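Long-range contacts in NAD-dependent aldehyde dehydrogenase (Burkholderia multivorans, PDB 5UJU), which probably oxidises aldehydes to carboxylic acids with NAD+ as electron acceptor: residues A[142-147]-A[241-246]; A[146-151]-A[394-399]; A[214-219]-A[344-349]; A[348-353]-A[521-526]. One frame throughout, in Å; residues are numbered along the deposited sequence.

Interaction 1 of 4, residues A[142-147]-A[241-246]; sequences MHTTGQ and PGAILP
Thr144 OG1 is gripped by its own helix while it touches segment 241-246: it bonds to Ser140 O and has a weak bond to Val141 O. Thr144 OG1 also lies 3.8 Å from Pro246 CG, the two side chains meeting tip to tip, and 3.9 Å from Ala243 CB. With chi1 at 53°, OG1 stands between the backbone N and the carbonyl carbon, which puts it within range of the Ser140 carbonyl one turn back; CG2 falls beside the backbone N. The backbone of segment 241-246 runs close by. Thr144 CB approaches Gly242 O to 3.4 Å and Ala243 CA to 3.8 Å, and Thr145 CG2 adds a lighter touch on Ala243 CB at 4.4 Å. Thr145 OG1 closes an ST turn, accepting from Gln147 N (3.2 Å), and bonds to Val141 O. On the far segment, Glu80 OE2 takes the N-H groups of Ile244 and Leu245. The end of helix 134-145 thus meets the loop that leads into helix 245-260, and the proline near its start, without a hydrogen bond between them: the polar groups named are bonded on their own side of the join or to Glu80, and the buried join rests on van der Waals fit.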
loop_
_atom_site.group_PDB
_atom_site.type_symbol
_atom_site.label_atom_id
_atom_site.label_comp_id
_atom_site.label_asym_id
_atom_site.label_seq_id
_atom_site.Cartn_x
_atom_site.Cartn_y
_atom_site.Cartn_z
ATOM N N MET A 142 -21.217 -25.365 5.332
ATOM C CA MET A 142 -21.931 -26.318 4.491
ATOM C C MET A 142 -23.355 -25.851 4.221
ATOM O O MET A 142 -23.804 -25.834 3.072
ATOM C CB MET A 142 -21.931 -27.695 5.161
ATOM C CG MET A 142 -22.730 -28.770 4.429
ATOM S SD MET A 142 -22.660 -30.375 5.248
ATOM C CE MET A 142 -23.858 -31.276 4.264
ATOM N N HIS A 143 -24.071 -25.426 5.265
ATOM C CA HIS A 143 -25.474 -25.079 5.102
ATOM C C HIS A 143 -25.699 -23.604 4.816
ATOM O O HIS A 143 -26.836 -23.135 4.903
ATOM C CB HIS A 143 -26.277 -25.547 6.316
ATOM C CG HIS A 143 -26.396 -27.035 6.379
ATOM N ND1 HIS A 143 -27.177 -27.750 5.495
ATOM C CD2 HIS A 143 -25.778 -27.953 7.161
ATOM C CE1 HIS A 143 -27.070 -29.039 5.761
ATOM N NE2 HIS A 143 -26.224 -29.190 6.765
ATOM N N THR A 144 -24.661 -22.874 4.434
ATOM C CA THR A 144 -24.899 -21.589 3.791
ATOM C C THR A 144 -24.331 -21.531 2.387
ATOM O O THR A 144 -24.999 -21.031 1.481
ATOM C CB THR A 144 -24.319 -20.415 4.613
ATOM O OG1 THR A 144 -22.941 -20.655 4.918
ATOM C CG2 THR A 144 -25.096 -20.243 5.893
ATOM N N THR A 145 -23.118 -22.047 2.183
ATOM C CA THR A 145 -22.450 -21.970 0.888
ATOM C C THR A 145 -22.763 -23.146 -0.021
ATOM O O THR A 145 -22.585 -23.029 -1.237
ATOM C CB THR A 145 -20.932 -21.902 1.072
ATOM O OG1 THR A 145 -20.449 -23.181 1.517
ATOM C CG2 THR A 145 -20.572 -20.836 2.099
ATOM N N GLY A 146 -23.187 -24.276 0.534
ATOM C CA GLY A 146 -23.416 -25.473 -0.246
ATOM C C GLY A 146 -22.203 -26.355 -0.433
ATOM O O GLY A 146 -22.297 -27.374 -1.139
ATOM N N GLN A 147 -21.062 -25.995 0.158
ATOM C CA GLN A 147 -19.887 -26.849 0.074
ATOM C C GLN A 147 -20.150 -28.187 0.752
ATOM O O GLN A 147 -20.770 -28.251 1.819
ATOM C CB GLN A 147 -18.674 -26.161 0.713
ATOM C CG GLN A 147 -18.051 -25.114 -0.188
ATOM C CD GLN A 147 -17.016 -24.248 0.498
ATOM O OE1 GLN A 147 -16.551 -24.549 1.594
ATOM N NE2 GLN A 147 -16.628 -23.174 -0.167
ATOM N N PRO A 241 -25.372 -11.622 2.839
ATOM C CA PRO A 241 -26.623 -12.038 3.506
ATOM C C PRO A 241 -26.958 -13.518 3.336
ATOM O O PRO A 241 -27.819 -14.037 4.063
ATOM C CB PRO A 241 -27.698 -11.160 2.844
ATOM C CG PRO A 241 -26.979 -10.157 2.044
ATOM C CD PRO A 241 -25.613 -10.656 1.754
ATOM N N GLY A 242 -26.327 -14.212 2.393
ATOM C CA GLY A 242 -26.522 -15.644 2.250
ATOM C C GLY A 242 -25.569 -16.515 3.049
ATOM O O GLY A 242 -25.739 -17.739 3.072
ATOM N N ALA A 243 -24.571 -15.923 3.720
ATOM C CA ALA A 243 -23.576 -16.697 4.473
ATOM C C ALA A 243 -23.142 -15.887 5.693
ATOM O O ALA A 243 -21.995 -15.457 5.794
ATOM C CB ALA A 243 -22.355 -17.057 3.624
ATOM N N ILE A 244 -24.068 -15.681 6.628
ATOM C CA ILE A 244 -23.768 -14.921 7.847
ATOM C C ILE A 244 -23.192 -15.812 8.939
ATOM O O ILE A 244 -22.194 -15.466 9.569
ATOM C CB ILE A 244 -25.032 -14.197 8.351
ATOM C CG1 ILE A 244 -25.560 -13.225 7.294
ATOM C CG2 ILE A 244 -24.736 -13.467 9.685
ATOM C CD1 ILE A 244 -27.023 -12.828 7.533
ATOM N N LEU A 245 -23.819 -16.960 9.176
ATOM C CA LEU A 245 -23.500 -17.786 10.338
ATOM C C LEU A 245 -22.016 -18.070 10.510
ATOM O O LEU A 245 -21.527 -17.957 11.648
ATOM C CB LEU A 245 -24.297 -19.100 10.286
ATOM C CG LEU A 245 -24.188 -19.930 11.578
ATOM C CD1 LEU A 245 -24.651 -19.092 12.789
ATOM C CD2 LEU A 245 -24.962 -21.251 11.521
ATOM N N PRO A 246 -21.251 -18.447 9.469
ATOM C CA PRO A 246 -19.814 -18.691 9.694
ATOM C C PRO A 246 -19.078 -17.487 10.254
ATOM O O PRO A 246 -18.179 -17.662 11.084
ATOM C CB PRO A 246 -19.289 -19.087 8.291
ATOM C CG PRO A 246 -20.479 -19.620 7.589
ATOM C CD PRO A 246 -21.644 -18.803 8.087
#

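Interaction 2 of 4, residues A[146-151]-A[394-399]; sequences GQAFMM and SVELIG
Ala148, Glu396 and Gly399 carry this contact, in which the start of helix 149-156 is set against the end of helix 391-398. Ala148, in the N-cap position, points its CB at the other segment and lodges it among carbonyl oxygens: Ala148 CB is 3.2 Å from Glu396 O and 3.7 Å from Val395 O. A methyl cannot cap the helix's first N-H groups, and Glu396 serves them indirectly. Its CG stands beside the backbone N, and a bend at chi2 (-50°) carries CD back toward helix 149-156, where OE1 comes to 3.8 Å from Ala148 CB. Two waters bridge the two segments. Water 1 donates to Glu396 OE1 at 2.8 Å and accepts from Phe149 N at 3.1 Å, and water 2 links the same OE1 to Met150 N. Lying near a helix N-terminus, the carboxylate would be expected to favour its ionised form. Gly399 leaves helix 391-398 with positive phi (64°), and its bare CA comes within 3.6 Å of Gly146 O and 4.0 Å of Ala148 N. Gly146, too, has positive phi and follows the end of helix 134-145; a backbone bond between Gly146 and Ala400 continues the join. Behind these residues the Phe149 ring packs on helix 134-145, at Phe135, Ala138 and Met142. The contact therefore ties a consecutive pair of helices, 134-145 and 149-156, to helix 391-398, which itself packs through Leu397 on helices 373-388 and 332-344.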
loop_
_atom_site.group_PDB
_atom_site.type_symbol
_atom_site.label_atom_id
_atom_site.label_comp_id
_atom_site.label_asym_id
_atom_site.label_seq_id
_atom_site.Cartn_x
_atom_site.Cartn_y
_atom_site.Cartn_z
ATOM N N GLY A 146 -23.187 -24.276 0.534
ATOM C CA GLY A 146 -23.416 -25.473 -0.246
ATOM C C GLY A 146 -22.203 -26.355 -0.433
ATOM O O GLY A 146 -22.297 -27.374 -1.139
ATOM N N GLN A 147 -21.062 -25.995 0.158
ATOM C CA GLN A 147 -19.887 -26.849 0.074
ATOM C C GLN A 147 -20.150 -28.187 0.752
ATOM O O GLN A 147 -20.770 -28.251 1.819
ATOM C CB GLN A 147 -18.674 -26.161 0.713
ATOM C CG GLN A 147 -18.051 -25.114 -0.188
ATOM C CD GLN A 147 -17.016 -24.248 0.498
ATOM O OE1 GLN A 147 -16.551 -24.549 1.594
ATOM N NE2 GLN A 147 -16.628 -23.174 -0.167
ATOM N N ALA A 148 -19.695 -29.262 0.110
ATOM C CA ALA A 148 -19.720 -30.577 0.736
ATOM C C ALA A 148 -18.883 -30.556 2.012
ATOM O O ALA A 148 -17.977 -29.736 2.177
ATOM C CB ALA A 148 -19.193 -31.653 -0.224
ATOM N N PHE A 149 -19.196 -31.472 2.926
ATOM C CA PHE A 149 -18.686 -31.328 4.290
ATOM C C PHE A 149 -17.161 -31.244 4.329
ATOM O O PHE A 149 -16.595 -30.398 5.033
ATOM C CB PHE A 149 -19.167 -32.462 5.188
ATOM C CG PHE A 149 -18.650 -32.334 6.606
ATOM C CD1 PHE A 149 -17.609 -33.129 7.061
ATOM C CD2 PHE A 149 -19.175 -31.376 7.453
ATOM C CE1 PHE A 149 -17.124 -32.993 8.355
ATOM C CE2 PHE A 149 -18.688 -31.226 8.747
ATOM C CZ PHE A 149 -17.664 -32.043 9.197
ATOM N N MET A 150 -16.474 -32.131 3.608
ATOM C CA MET A 150 -15.016 -32.149 3.695
ATOM C C MET A 150 -14.415 -30.817 3.261
ATOM O O MET A 150 -13.512 -30.291 3.928
ATOM C CB MET A 150 -14.441 -33.295 2.868
ATOM C CG MET A 150 -12.929 -33.456 2.993
ATOM S SD MET A 150 -12.359 -33.892 4.660
ATOM C CE MET A 150 -13.261 -35.414 4.967
ATOM N N MET A 151 -14.903 -30.242 2.155
ATOM C CA MET A 151 -14.415 -28.925 1.751
ATOM C C MET A 151 -14.874 -27.840 2.721
ATOM O O MET A 151 -14.133 -26.891 3.006
ATOM C CB MET A 151 -14.884 -28.592 0.336
ATOM C CG MET A 151 -14.513 -27.166 -0.071
ATOM S SD MET A 151 -15.007 -26.732 -1.758
ATOM C CE MET A 151 -13.881 -27.769 -2.679
ATOM N N SER A 394 -21.000 -38.699 -6.397
ATOM C CA SER A 394 -20.581 -37.344 -6.728
ATOM C C SER A 394 -20.860 -36.294 -5.663
ATOM O O SER A 394 -20.232 -35.237 -5.712
ATOM C CB SER A 394 -21.276 -36.871 -8.012
ATOM O OG SER A 394 -21.288 -37.915 -8.990
ATOM N N VAL A 395 -21.776 -36.539 -4.718
ATOM C CA VAL A 395 -22.244 -35.440 -3.865
ATOM C C VAL A 395 -21.118 -34.878 -3.014
ATOM O O VAL A 395 -21.072 -33.674 -2.754
ATOM C CB VAL A 395 -23.440 -35.861 -2.987
ATOM C CG1 VAL A 395 -24.697 -35.995 -3.838
ATOM C CG2 VAL A 395 -23.136 -37.126 -2.202
ATOM N N GLU A 396 -20.195 -35.723 -2.570
ATOM C CA GLU A 396 -19.118 -35.191 -1.751
ATOM C C GLU A 396 -18.120 -34.392 -2.571
ATOM O O GLU A 396 -17.369 -33.590 -2.003
ATOM C CB GLU A 396 -18.430 -36.328 -1.004
ATOM C CG GLU A 396 -19.377 -37.082 -0.057
ATOM C CD GLU A 396 -20.185 -36.155 0.884
ATOM O OE1 GLU A 396 -19.659 -35.112 1.326
ATOM O OE2 GLU A 396 -21.341 -36.497 1.219
ATOM N N LEU A 397 -18.127 -34.556 -3.893
ATOM C CA LEU A 397 -17.246 -33.804 -4.778
ATOM C C LEU A 397 -17.887 -32.502 -5.242
ATOM O O LEU A 397 -17.273 -31.437 -5.146
ATOM C CB LEU A 397 -16.857 -34.676 -5.991
ATOM C CG LEU A 397 -16.161 -33.994 -7.180
ATOM C CD1 LEU A 397 -14.895 -33.309 -6.768
ATOM C CD2 LEU A 397 -15.846 -35.027 -8.266
ATOM N N ILE A 398 -19.123 -32.555 -5.739
ATOM C CA ILE A 398 -19.696 -31.365 -6.359
ATOM C C ILE A 398 -20.448 -30.479 -5.369
ATOM O O ILE A 398 -20.647 -29.290 -5.656
ATOM C CB ILE A 398 -20.595 -31.744 -7.549
ATOM C CG1 ILE A 398 -21.846 -32.482 -7.082
ATOM C CG2 ILE A 398 -19.796 -32.624 -8.545
ATOM C CD1 ILE A 398 -22.724 -32.978 -8.234
ATOM N N GLY A 399 -20.843 -31.006 -4.214
ATOM C CA GLY A 399 -21.544 -30.155 -3.265
ATOM C C GLY A 399 -22.867 -29.692 -3.844
ATOM O O GLY A 399 -23.450 -30.328 -4.732
HETATM O O HOH W 1 -21.540 -33.396 2.458
HETATM O O HOH W 2 -17.372 -34.301 1.940
#

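Interaction 3 of 4, residues A[214-219]-A[344-349]; sequences CTFPTW and ALYSGQ. With NA (sodium ion), chain C.
Thr215 meets both Tyr346 and Gln349, its CG2 lying 3.8 Å from Tyr346 OH and equally far from Gln349 O. Its CB sits at the edge of the tyrosine ring, near the ring plane. With chi1 at 47°, OG1 turns off to water 3 at 2.9 Å, and that water donates to Gln349 O, making a polar bridge between the segments. Phe216 follows, its CE1 4.0 Å from Tyr346 CE2. The rings lie oblique to one another, planes at 81°, as the two side chains slide past each other in opposite directions. Gln349 O lies in the plane of the Phe216 ring, at its edge, 3.8 Å from CE1. Tyr346 is held on several sides: Gln349 CB covers one ring face, offset toward the rim, and Thr145 O bonds its hydroxyl. Tyr346 O takes two donors from opposite faces of its plane, Gln349 N and, at 3.0 Å, Gln349 NE2. Next to this turn Gly348 O binds the sodium ion at 2.7 Å, with Gly458 O and four waters completing the shell. The contact joins the loop entering helix 217-230 to the loop between helix 332-344 and strand 356-360. Its direct touches are apolar or CH to oxygen, so one water supplies the hydrogen-bonded link, while the 346-349 turn is held by bonds made within it and from the Gln349 amide to Gln402 N and Ala400 O.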
loop_
_atom_site.group_PDB
_atom_site.type_symbol
_atom_site.label_atom_id
_atom_site.label_comp_id
_atom_site.label_asym_id
_atom_site.label_seq_id
_atom_site.Cartn_x
_atom_site.Cartn_y
_atom_site.Cartn_z
ATOM N N CYS A 214 -20.298 -14.915 -0.461
ATOM C CA CYS A 214 -21.312 -15.947 -0.234
ATOM C C CYS A 214 -20.779 -17.371 -0.392
ATOM O O CYS A 214 -21.433 -18.307 0.083
ATOM C CB CYS A 214 -22.524 -15.748 -1.152
ATOM S SG CYS A 214 -22.259 -16.129 -2.895
ATOM N N THR A 215 -19.618 -17.561 -1.032
ATOM C CA THR A 215 -19.071 -18.897 -1.270
ATOM C C THR A 215 -17.954 -19.273 -0.303
ATOM O O THR A 215 -17.882 -20.426 0.129
ATOM C CB THR A 215 -18.511 -19.003 -2.693
ATOM O OG1 THR A 215 -17.706 -17.849 -2.950
ATOM C CG2 THR A 215 -19.640 -19.081 -3.722
ATOM N N PHE A 216 -17.051 -18.350 0.013
ATOM C CA PHE A 216 -15.941 -18.620 0.930
ATOM C C PHE A 216 -15.919 -17.553 2.014
ATOM O O PHE A 216 -14.980 -16.746 2.101
ATOM C CB PHE A 216 -14.608 -18.683 0.183
ATOM C CG PHE A 216 -14.456 -19.915 -0.678
ATOM C CD1 PHE A 216 -15.001 -19.964 -1.951
ATOM C CD2 PHE A 216 -13.782 -21.033 -0.201
ATOM C CE1 PHE A 216 -14.873 -21.102 -2.735
ATOM C CE2 PHE A 216 -13.646 -22.183 -0.987
ATOM C CZ PHE A 216 -14.200 -22.212 -2.251
ATOM N N PRO A 217 -16.922 -17.564 2.901
ATOM C CA PRO A 217 -17.037 -16.471 3.885
ATOM C C PRO A 217 -15.832 -16.352 4.803
ATOM O O PRO A 217 -15.343 -15.234 5.035
ATOM C CB PRO A 217 -18.324 -16.826 4.651
ATOM C CG PRO A 217 -18.482 -18.316 4.482
ATOM C CD PRO A 217 -17.947 -18.607 3.090
ATOM N N THR A 218 -15.326 -17.471 5.328
ATOM C CA THR A 218 -14.159 -17.380 6.201
ATOM C C THR A 218 -12.853 -17.335 5.406
ATOM O O THR A 218 -11.947 -16.569 5.745
ATOM C CB THR A 218 -14.149 -18.543 7.198
ATOM O OG1 THR A 218 -14.173 -19.792 6.494
ATOM C CG2 THR A 218 -15.360 -18.456 8.129
ATOM N N TRP A 219 -12.726 -18.145 4.358
ATOM C CA TRP A 219 -11.458 -18.200 3.631
ATOM C C TRP A 219 -11.136 -16.858 2.997
ATOM O O TRP A 219 -9.992 -16.389 3.057
ATOM C CB TRP A 219 -11.506 -19.284 2.563
ATOM C CG TRP A 219 -10.138 -19.673 2.027
ATOM C CD1 TRP A 219 -9.353 -20.709 2.451
ATOM C CD2 TRP A 219 -9.419 -19.038 0.956
ATOM N NE1 TRP A 219 -8.191 -20.760 1.710
ATOM C CE2 TRP A 219 -8.205 -19.742 0.792
ATOM C CE3 TRP A 219 -9.683 -17.943 0.121
ATOM C CZ2 TRP A 219 -7.256 -19.388 -0.172
ATOM C CZ3 TRP A 219 -8.736 -17.591 -0.835
ATOM C CH2 TRP A 219 -7.539 -18.312 -0.970
ATOM N N ALA A 344 -15.318 -30.022 -11.522
ATOM C CA ALA A 344 -16.372 -30.620 -10.709
ATOM C C ALA A 344 -16.375 -30.149 -9.255
ATOM O O ALA A 344 -17.443 -30.092 -8.632
ATOM C CB ALA A 344 -16.237 -32.144 -10.748
ATOM N N LEU A 345 -15.206 -29.815 -8.712
ATOM C CA LEU A 345 -15.044 -29.405 -7.322
ATOM C C LEU A 345 -16.003 -28.278 -6.961
ATOM O O LEU A 345 -15.911 -27.174 -7.506
ATOM C CB LEU A 345 -13.603 -28.948 -7.110
ATOM C CG LEU A 345 -12.592 -29.868 -6.444
ATOM C CD1 LEU A 345 -11.295 -29.097 -6.322
ATOM C CD2 LEU A 345 -13.079 -30.311 -5.077
ATOM N N TYR A 346 -16.929 -28.555 -6.051
ATOM C CA TYR A 346 -17.884 -27.543 -5.596
ATOM C C TYR A 346 -18.643 -26.932 -6.782
ATOM O O TYR A 346 -19.028 -25.761 -6.763
ATOM C CB TYR A 346 -17.159 -26.478 -4.749
ATOM C CG TYR A 346 -18.035 -25.433 -4.057
ATOM C CD1 TYR A 346 -19.342 -25.715 -3.662
ATOM C CD2 TYR A 346 -17.539 -24.158 -3.813
ATOM C CE1 TYR A 346 -20.131 -24.735 -3.035
ATOM C CE2 TYR A 346 -18.302 -23.194 -3.206
ATOM C CZ TYR A 346 -19.591 -23.481 -2.820
ATOM O OH TYR A 346 -20.318 -22.489 -2.216
ATOM N N SER A 347 -18.856 -27.728 -7.838
ATOM C CA SER A 347 -19.662 -27.312 -8.990
ATOM C C SER A 347 -19.142 -26.016 -9.605
ATOM O O SER A 347 -19.917 -25.147 -10.017
ATOM C CB SER A 347 -21.145 -27.178 -8.633
ATOM O OG SER A 347 -21.690 -28.406 -8.173
ATOM N N GLY A 348 -17.818 -25.904 -9.698
ATOM C CA GLY A 348 -17.189 -24.753 -10.327
ATOM C C GLY A 348 -17.405 -23.438 -9.620
ATOM O O GLY A 348 -17.156 -22.380 -10.210
ATOM N N GLN A 349 -17.842 -23.469 -8.355
ATOM C CA GLN A 349 -18.125 -22.269 -7.583
ATOM C C GLN A 349 -16.914 -21.784 -6.785
ATOM O O GLN A 349 -17.073 -21.040 -5.807
ATOM C CB GLN A 349 -19.326 -22.510 -6.653
ATOM C CG GLN A 349 -20.635 -22.805 -7.413
ATOM C CD GLN A 349 -21.762 -23.325 -6.522
ATOM O OE1 GLN A 349 -22.804 -22.681 -6.395
ATOM N NE2 GLN A 349 -21.569 -24.511 -5.928
HETATM NA NA NA C . -16.726 -21.859 -12.851
HETATM O O HOH W 3 -15.930 -18.259 -5.157
HETATM O O HOH W 4 -17.886 -20.028 -11.442
HETATM O O HOH W 5 -17.272 -20.742 -15.022
HETATM O O HOH W 6 -14.369 -20.770 -13.028
HETATM O O HOH W 7 -15.978 -23.933 -14.477
#

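Interaction 4 of 4, residues A[348-353]-A[521-526]; sequences GQMCTA and FVNQSA. With NA (sodium ion), chain C.
Met350 and Asn523 cross at about a right angle, and the sulphur of one meets the amide of the other. Asn523 ND2 donates a weak hydrogen bond to Met350 SD, 3.6 Å long with an N-H...S angle of 151°; its stronger partner is Ser342 O. The bend at chi3 (72°) brings Met350 CE to 3.9 Å from Asn523 CB. Ala353 CB comes to 3.7 Å from Asn523 ND2, so the amide nitrogen has both a sulphur and a methyl beside it. Thr352 approaches the same residue at its backbone: Thr352 OG1 donates to Asn523 O at 2.7 Å, in the carbonyl plane and on a lone pair, with a C=O...O angle of 112°. Each segment contains a type I beta turn, Met350 to Ala353 and Phe521 to Gln524. Asn523 sits inside its turn and is gripped at backbone and side chain alike. The Gly-Gln-Met-Cys sequence, which begins with the sodium-binding Gly348, is consistent with the GQxC motif around the conserved cysteine of the family. Thr352 O bonds Thr487 OG1 and Val522 packs on Thr487 and Ser489, all against strand 487-491. Asn523 reaches back to helix 332-344, where the Phe521 ring also rests, and Gln524 O bonds Arg560 NH1 of the second subunit. The paired turns thus lie between that helix and that strand, close to the dimer interface.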
loop_
_atom_site.group_PDB
_atom_site.type_symbol
_atom_site.label_atom_id
_atom_site.label_comp_id
_atom_site.label_asym_id
_atom_site.label_seq_id
_atom_site.Cartn_x
_atom_site.Cartn_y
_atom_site.Cartn_z
ATOM N N GLY A 348 -17.818 -25.904 -9.698
ATOM C CA GLY A 348 -17.189 -24.753 -10.327
ATOM C C GLY A 348 -17.405 -23.438 -9.620
ATOM O O GLY A 348 -17.156 -22.380 -10.210
ATOM N N GLN A 349 -17.842 -23.469 -8.355
ATOM C CA GLN A 349 -18.125 -22.269 -7.583
ATOM C C GLN A 349 -16.914 -21.784 -6.785
ATOM O O GLN A 349 -17.073 -21.040 -5.807
ATOM C CB GLN A 349 -19.326 -22.510 -6.653
ATOM C CG GLN A 349 -20.635 -22.805 -7.413
ATOM C CD GLN A 349 -21.762 -23.325 -6.522
ATOM O OE1 GLN A 349 -22.804 -22.681 -6.395
ATOM N NE2 GLN A 349 -21.569 -24.511 -5.928
ATOM N N MET A 350 -15.713 -22.169 -7.190
ATOM C CA MET A 350 -14.495 -21.652 -6.594
ATOM C C MET A 350 -13.971 -20.523 -7.465
ATOM O O MET A 350 -14.066 -20.583 -8.696
ATOM C CB MET A 350 -13.445 -22.750 -6.456
ATOM C CG MET A 350 -13.982 -23.944 -5.749
ATOM S SD MET A 350 -12.753 -25.229 -5.612
ATOM C CE MET A 350 -11.653 -24.499 -4.387
ATOM N N CYS A 351 -13.449 -19.474 -6.824
ATOM C CA CYS A 351 -12.921 -18.350 -7.586
ATOM C C CYS A 351 -11.701 -18.746 -8.421
ATOM O O CYS A 351 -11.327 -18.010 -9.341
ATOM C CB CYS A 351 -12.566 -17.196 -6.645
ATOM S SG CYS A 351 -11.416 -17.639 -5.347
ATOM N N THR A 352 -11.090 -19.895 -8.131
ATOM C CA THR A 352 -9.906 -20.368 -8.832
ATOM C C THR A 352 -10.216 -21.426 -9.887
ATOM O O THR A 352 -9.290 -21.927 -10.523
ATOM C CB THR A 352 -8.925 -20.950 -7.828
ATOM O OG1 THR A 352 -9.639 -21.890 -7.029
ATOM C CG2 THR A 352 -8.344 -19.859 -6.919
ATOM N N ALA A 353 -11.484 -21.782 -10.069
ATOM C CA ALA A 353 -11.850 -22.872 -10.968
ATOM C C ALA A 353 -11.691 -22.454 -12.428
ATOM O O ALA A 353 -12.017 -21.319 -12.790
ATOM C CB ALA A 353 -13.291 -23.289 -10.723
ATOM N N PHE A 521 -4.685 -29.623 -7.875
ATOM C CA PHE A 521 -5.570 -29.023 -8.861
ATOM C C PHE A 521 -5.396 -27.513 -8.880
ATOM O O PHE A 521 -5.086 -26.892 -7.854
ATOM C CB PHE A 521 -7.032 -29.380 -8.578
ATOM C CG PHE A 521 -7.245 -30.843 -8.365
ATOM C CD1 PHE A 521 -7.208 -31.721 -9.445
ATOM C CD2 PHE A 521 -7.443 -31.354 -7.086
ATOM C CE1 PHE A 521 -7.381 -33.077 -9.260
ATOM C CE2 PHE A 521 -7.617 -32.713 -6.892
ATOM C CZ PHE A 521 -7.591 -33.581 -7.988
ATOM N N VAL A 522 -5.584 -26.932 -10.074
ATOM C CA VAL A 522 -5.407 -25.490 -10.222
ATOM C C VAL A 522 -6.290 -24.734 -9.236
ATOM O O VAL A 522 -5.940 -23.629 -8.809
ATOM C CB VAL A 522 -5.670 -25.054 -11.680
ATOM C CG1 VAL A 522 -7.155 -25.162 -12.029
ATOM C CG2 VAL A 522 -5.128 -23.642 -11.919
ATOM N N ASN A 523 -7.418 -25.334 -8.814
ATOM C CA ASN A 523 -8.281 -24.667 -7.844
ATOM C C ASN A 523 -7.566 -24.440 -6.518
ATOM O O ASN A 523 -7.911 -23.503 -5.793
ATOM C CB ASN A 523 -9.552 -25.473 -7.549
ATOM C CG ASN A 523 -10.181 -26.071 -8.794
ATOM O OD1 ASN A 523 -9.489 -26.622 -9.644
ATOM N ND2 ASN A 523 -11.506 -25.971 -8.895
ATOM N N GLN A 524 -6.585 -25.275 -6.185
ATOM C CA GLN A 524 -6.028 -25.311 -4.837
ATOM C C GLN A 524 -4.881 -24.322 -4.661
ATOM O O GLN A 524 -4.101 -24.064 -5.584
ATOM C CB GLN A 524 -5.528 -26.716 -4.507
ATOM C CG GLN A 524 -6.615 -27.768 -4.513
ATOM C CD GLN A 524 -6.059 -29.172 -4.407
ATOM O OE1 GLN A 524 -5.085 -29.524 -5.075
ATOM N NE2 GLN A 524 -6.662 -29.975 -3.539
ATOM N N SER A 525 -4.787 -23.763 -3.451
ATOM C CA SER A 525 -3.632 -22.951 -3.095
ATOM C C SER A 525 -3.361 -23.121 -1.607
ATOM O O SER A 525 -4.292 -23.240 -0.802
ATOM C CB SER A 525 -3.823 -21.463 -3.452
ATOM O OG SER A 525 -4.709 -20.793 -2.569
ATOM N N ALA A 526 -2.083 -23.113 -1.250
ATOM C CA ALA A 526 -1.648 -23.315 0.125
ATOM C C ALA A 526 -1.139 -22.002 0.693
ATOM O O ALA A 526 -0.322 -21.321 0.059
ATOM C CB ALA A 526 -0.557 -24.385 0.209
HETATM NA NA NA C . -16.726 -21.859 -12.851
HETATM O O HOH W 6 -14.369 -20.770 -13.028
HETATM O O HOH W 4 -17.886 -20.028 -11.442
HETATM O O HOH W 5 -17.272 -20.742 -15.022
HETATM O O HOH W 7 -15.978 -23.933 -14.477
#

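The four contacts lie close together, with centres 8 Å (interactions 3 and 4) to 18 Å (1 and 4) apart. Interactions 1 and 2 share Gly146 and Gln147, between helices 134-145 and 149-156; interactions 3 and 4 share Gly348 and Gln349 and one sodium ion. Along the chain, interaction 3 is nested within the loop closed by interaction 2, whereas 1 and 3, and 2 and 4, interleave. Probable hydrogen bonds join interactions 2 and 3: Ser347 OG to Ile398 O, and Tyr346 N to Leu397 O. Together the contacts join helix ends and loops between the two sheets, the one containing strand 191-211 probably being the nucleotide-binding part, as in relatives.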